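Local coordinates for protein butyryl-CoA dehydrogenase (Marinomonas mediterranea, PDB 6CXT) that belongs to the acyl-CoA dehydrogenase family of flavoproteins and binds flavin-adenine dinucleotide and the ligand FK4, at residues V310-K314 and L372-L377. Sequence-based numbering, arbitrary orientation.
Sequences VDNTK and LICNRL
Val310 and Asp311 are extended, Asn312 (phi/psi -99/17) turns the chain at the N-cap position, and helix 313-338 begins at Thr313, while 372-377 is helical, part of helix 366-377, with Arg376 N hydrogen-bonded to Leu372 O (3.0 Å) and Leu377 N to Ile373 O (2.8 Å). The backbones come closest at Lys314 and Ile373, whose CA atoms lie 5.2 Å apart. Asp311, chi1 t, makes an Asx turn: its OD1 accepts from Thr313 N (3.0 Å) and also from Thr313 OG1 (2.8 Å). This leaves OD2 to meet Arg376 NE at 2.7 Å in a hydrogen-bonded salt bridge, near the guanidinium plane. Arg376 (chi1 m, chi2 m, chi3 t) lays its guanidinium across Thr313, whose CB covers one face. The contact joins two helices of the C-terminal domain of the acyl-CoA dehydrogenase fold, a mainly helical domain in which helix 366-377 carries Leu372 into the pocket of the bound FK4. Thr313 CG2 touches Leu372 CD2 at 4.4 Å. Lys314, chi1 and chi2 t, packs its aliphatic chain on the later helix, CB 3.6 Å from Arg376 CB and CD 3.8 Å from Leu377 CD2. With chi3 p and chi4 t its NZ reaches a water at 2.9 Å, which donates to Arg376 O (2.8 Å). Ile373 CG1 lies 4.3 Å from Lys314 O, and its side chain also packs on Ala317, Met318 and Leu321 of helix 313-338 and on Ala286 of the second subunit. Val39 of the alpha/beta hydrolase fold protein chain packs against Arg376 and Asn375.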
ATOM      1  N   VAL B 310     -10.042  30.422 -10.920  1.00 57.80           N
ATOM      2  CA  VAL B 310     -10.252  29.315 -11.860  1.00 46.90           C
ATOM      3  C   VAL B 310     -11.027  28.309 -10.999  1.00 39.56           C
ATOM      4  O   VAL B 310     -11.231  28.562  -9.808  1.00 38.10           O
ATOM      5  CB  VAL B 310      -8.909  28.757 -12.392  1.00 49.04           C
ATOM      6  CG1 VAL B 310      -8.215  29.797 -13.283  1.00 45.75           C
ATOM      7  CG2 VAL B 310      -7.986  28.321 -11.239  1.00 44.52           C
ATOM      8  N   ASP B 311     -11.507  27.206 -11.557  1.00 33.34           N
ATOM      9  CA  ASP B 311     -12.179  26.244 -10.689  1.00 33.96           C
ATOM     10  C   ASP B 311     -10.987  25.581  -9.966  1.00 33.19           C
ATOM     11  O   ASP B 311     -10.173  24.929 -10.626  1.00 32.23           O
ATOM     12  CB  ASP B 311     -12.982  25.201 -11.482  1.00 34.83           C
ATOM     13  CG  ASP B 311     -13.671  24.189 -10.577  1.00 37.92           C
ATOM     14  OD1 ASP B 311     -13.405  24.228  -9.357  1.00 36.70           O
ATOM     15  OD2 ASP B 311     -14.484  23.373 -11.070  1.00 36.34           O
ATOM     16  N   ASN B 312     -10.833  25.837  -8.666  1.00 26.27           N
ATOM     17  CA  ASN B 312      -9.743  25.182  -7.896  1.00 25.62           C
ATOM     18  C   ASN B 312     -10.179  23.974  -7.082  1.00 22.23           C
ATOM     19  O   ASN B 312      -9.463  23.565  -6.198  1.00 19.86           O
ATOM     20  CB  ASN B 312      -9.103  26.168  -6.951  1.00 25.75           C
ATOM     21  CG  ASN B 312     -10.130  26.803  -6.050  1.00 28.67           C
ATOM     22  OD1 ASN B 312     -10.703  27.863  -6.386  1.00 30.94           O
ATOM     23  ND2 ASN B 312     -10.425  26.158  -4.953  1.00 22.93           N
ATOM     24  N   THR B 313     -11.339  23.417  -7.369  1.00 20.94           N
ATOM     25  CA  THR B 313     -11.922  22.376  -6.568  1.00 21.56           C
ATOM     26  C   THR B 313     -11.074  21.098  -6.624  1.00 21.17           C
ATOM     27  O   THR B 313     -10.885  20.424  -5.573  1.00 18.28           O
ATOM     28  CB  THR B 313     -13.360  22.063  -7.038  1.00 25.17           C
ATOM     29  OG1 THR B 313     -14.160  23.219  -6.801  1.00 27.98           O
ATOM     30  CG2 THR B 313     -13.963  20.913  -6.241  1.00 23.69           C
ATOM     31  N   LYS B 314     -10.598  20.734  -7.829  1.00 19.54           N
ATOM     32  CA  LYS B 314      -9.742  19.519  -7.952  1.00 19.35           C
ATOM     33  C   LYS B 314      -8.506  19.623  -7.060  1.00 19.00           C
ATOM     34  O   LYS B 314      -8.240  18.698  -6.296  1.00 18.99           O
ATOM     35  CB  LYS B 314      -9.310  19.315  -9.408  1.00 19.26           C
ATOM     36  CG  LYS B 314      -8.582  17.967  -9.675  1.00 22.44           C
ATOM     37  CD  LYS B 314      -8.294  17.832 -11.176  1.00 23.87           C
ATOM     38  CE  LYS B 314      -7.156  18.786 -11.548  1.00 25.19           C
ATOM     39  NZ  LYS B 314      -6.895  18.580 -12.968  1.00 28.29           N
ATOM     40  N   LEU B 372     -15.154  13.978  -6.013  1.00 16.59           N
ATOM     41  CA  LEU B 372     -14.923  15.293  -6.552  1.00 17.00           C
ATOM     42  C   LEU B 372     -13.761  15.341  -7.522  1.00 19.71           C
ATOM     43  O   LEU B 372     -13.829  15.979  -8.561  1.00 16.81           O
ATOM     44  CB  LEU B 372     -14.612  16.283  -5.425  1.00 17.50           C
ATOM     45  CG  LEU B 372     -15.893  16.529  -4.598  1.00 19.78           C
ATOM     46  CD1 LEU B 372     -15.547  16.977  -3.157  1.00 19.74           C
ATOM     47  CD2 LEU B 372     -16.704  17.572  -5.385  1.00 22.85           C
ATOM     48  N   ILE B 373     -12.647  14.704  -7.155  1.00 16.34           N
ATOM     49  CA  ILE B 373     -11.525  14.665  -8.115  1.00 15.99           C
ATOM     50  C   ILE B 373     -11.962  14.043  -9.474  1.00 15.62           C
ATOM     51  O   ILE B 373     -11.630  14.612 -10.519  1.00 16.19           O
ATOM     52  CB  ILE B 373     -10.338  13.866  -7.481  1.00 16.46           C
ATOM     53  CG1 ILE B 373      -9.771  14.663  -6.277  1.00 15.75           C
ATOM     54  CG2 ILE B 373      -9.228  13.624  -8.527  1.00 15.65           C
ATOM     55  CD1 ILE B 373      -9.032  13.773  -5.239  1.00 17.26           C
ATOM     56  N   CYS B 374     -12.624  12.898  -9.438  1.00 14.46           N
ATOM     57  CA  CYS B 374     -13.075  12.187 -10.626  1.00 16.65           C
ATOM     58  C   CYS B 374     -13.955  13.120 -11.472  1.00 17.54           C
ATOM     59  O   CYS B 374     -13.751  13.232 -12.690  1.00 17.85           O
ATOM     60  CB  CYS B 374     -13.944  10.979 -10.263  1.00 17.14           C
ATOM     61  SG  CYS B 374     -12.924   9.644  -9.562  1.00 18.82           S
ATOM     62  N   ASN B 375     -14.857  13.840 -10.790  1.00 17.59           N
ATOM     63  CA  ASN B 375     -15.716  14.781 -11.499  1.00 18.96           C
ATOM     64  C   ASN B 375     -14.910  15.888 -12.192  1.00 19.47           C
ATOM     65  O   ASN B 375     -15.106  16.142 -13.408  1.00 18.46           O
ATOM     66  CB  ASN B 375     -16.766  15.347 -10.526  1.00 20.57           C
ATOM     67  CG  ASN B 375     -17.631  16.425 -11.179  1.00 20.02           C
ATOM     68  OD1 ASN B 375     -17.339  17.601 -11.039  1.00 24.23           O
ATOM     69  ND2 ASN B 375     -18.640  16.007 -11.954  1.00 20.82           N
ATOM     70  N   ARG B 376     -13.963  16.514 -11.471  1.00 17.63           N
ATOM     71  CA  ARG B 376     -13.123  17.524 -12.066  1.00 17.97           C
ATOM     72  C   ARG B 376     -12.160  17.007 -13.124  1.00 19.07           C
ATOM     73  O   ARG B 376     -11.710  17.776 -13.968  1.00 17.97           O
ATOM     74  CB  ARG B 376     -12.366  18.359 -10.999  1.00 19.28           C
ATOM     75  CG  ARG B 376     -13.257  19.158 -10.074  1.00 21.37           C
ATOM     76  CD  ARG B 376     -14.300  19.988 -10.883  1.00 24.05           C
ATOM     77  NE  ARG B 376     -15.029  20.955 -10.045  1.00 24.88           N
ATOM     78  CZ  ARG B 376     -16.033  20.706  -9.196  1.00 22.90           C
ATOM     79  NH1 ARG B 376     -16.503  19.476  -8.981  1.00 21.08           N
ATOM     80  NH2 ARG B 376     -16.581  21.748  -8.528  1.00 25.26           N
ATOM     81  N   LEU B 377     -11.860  15.711 -13.116  1.00 16.97           N
ATOM     82  CA  LEU B 377     -11.069  15.126 -14.207  1.00 18.55           C
ATOM     83  C   LEU B 377     -11.951  14.910 -15.431  1.00 21.82           C
ATOM     84  O   LEU B 377     -11.442  14.615 -16.513  1.00 21.48           O
ATOM     85  CB  LEU B 377     -10.454  13.779 -13.767  1.00 16.74           C
ATOM     86  CG  LEU B 377      -9.350  13.868 -12.690  1.00 17.05           C
ATOM     87  CD1 LEU B 377      -8.899  12.421 -12.311  1.00 18.86           C
ATOM     88  CD2 LEU B 377      -8.109  14.598 -13.213  1.00 17.59           C
TER
HETATM   89  O   HOH W   1      -9.084  18.085 -14.860  1.00 33.30           O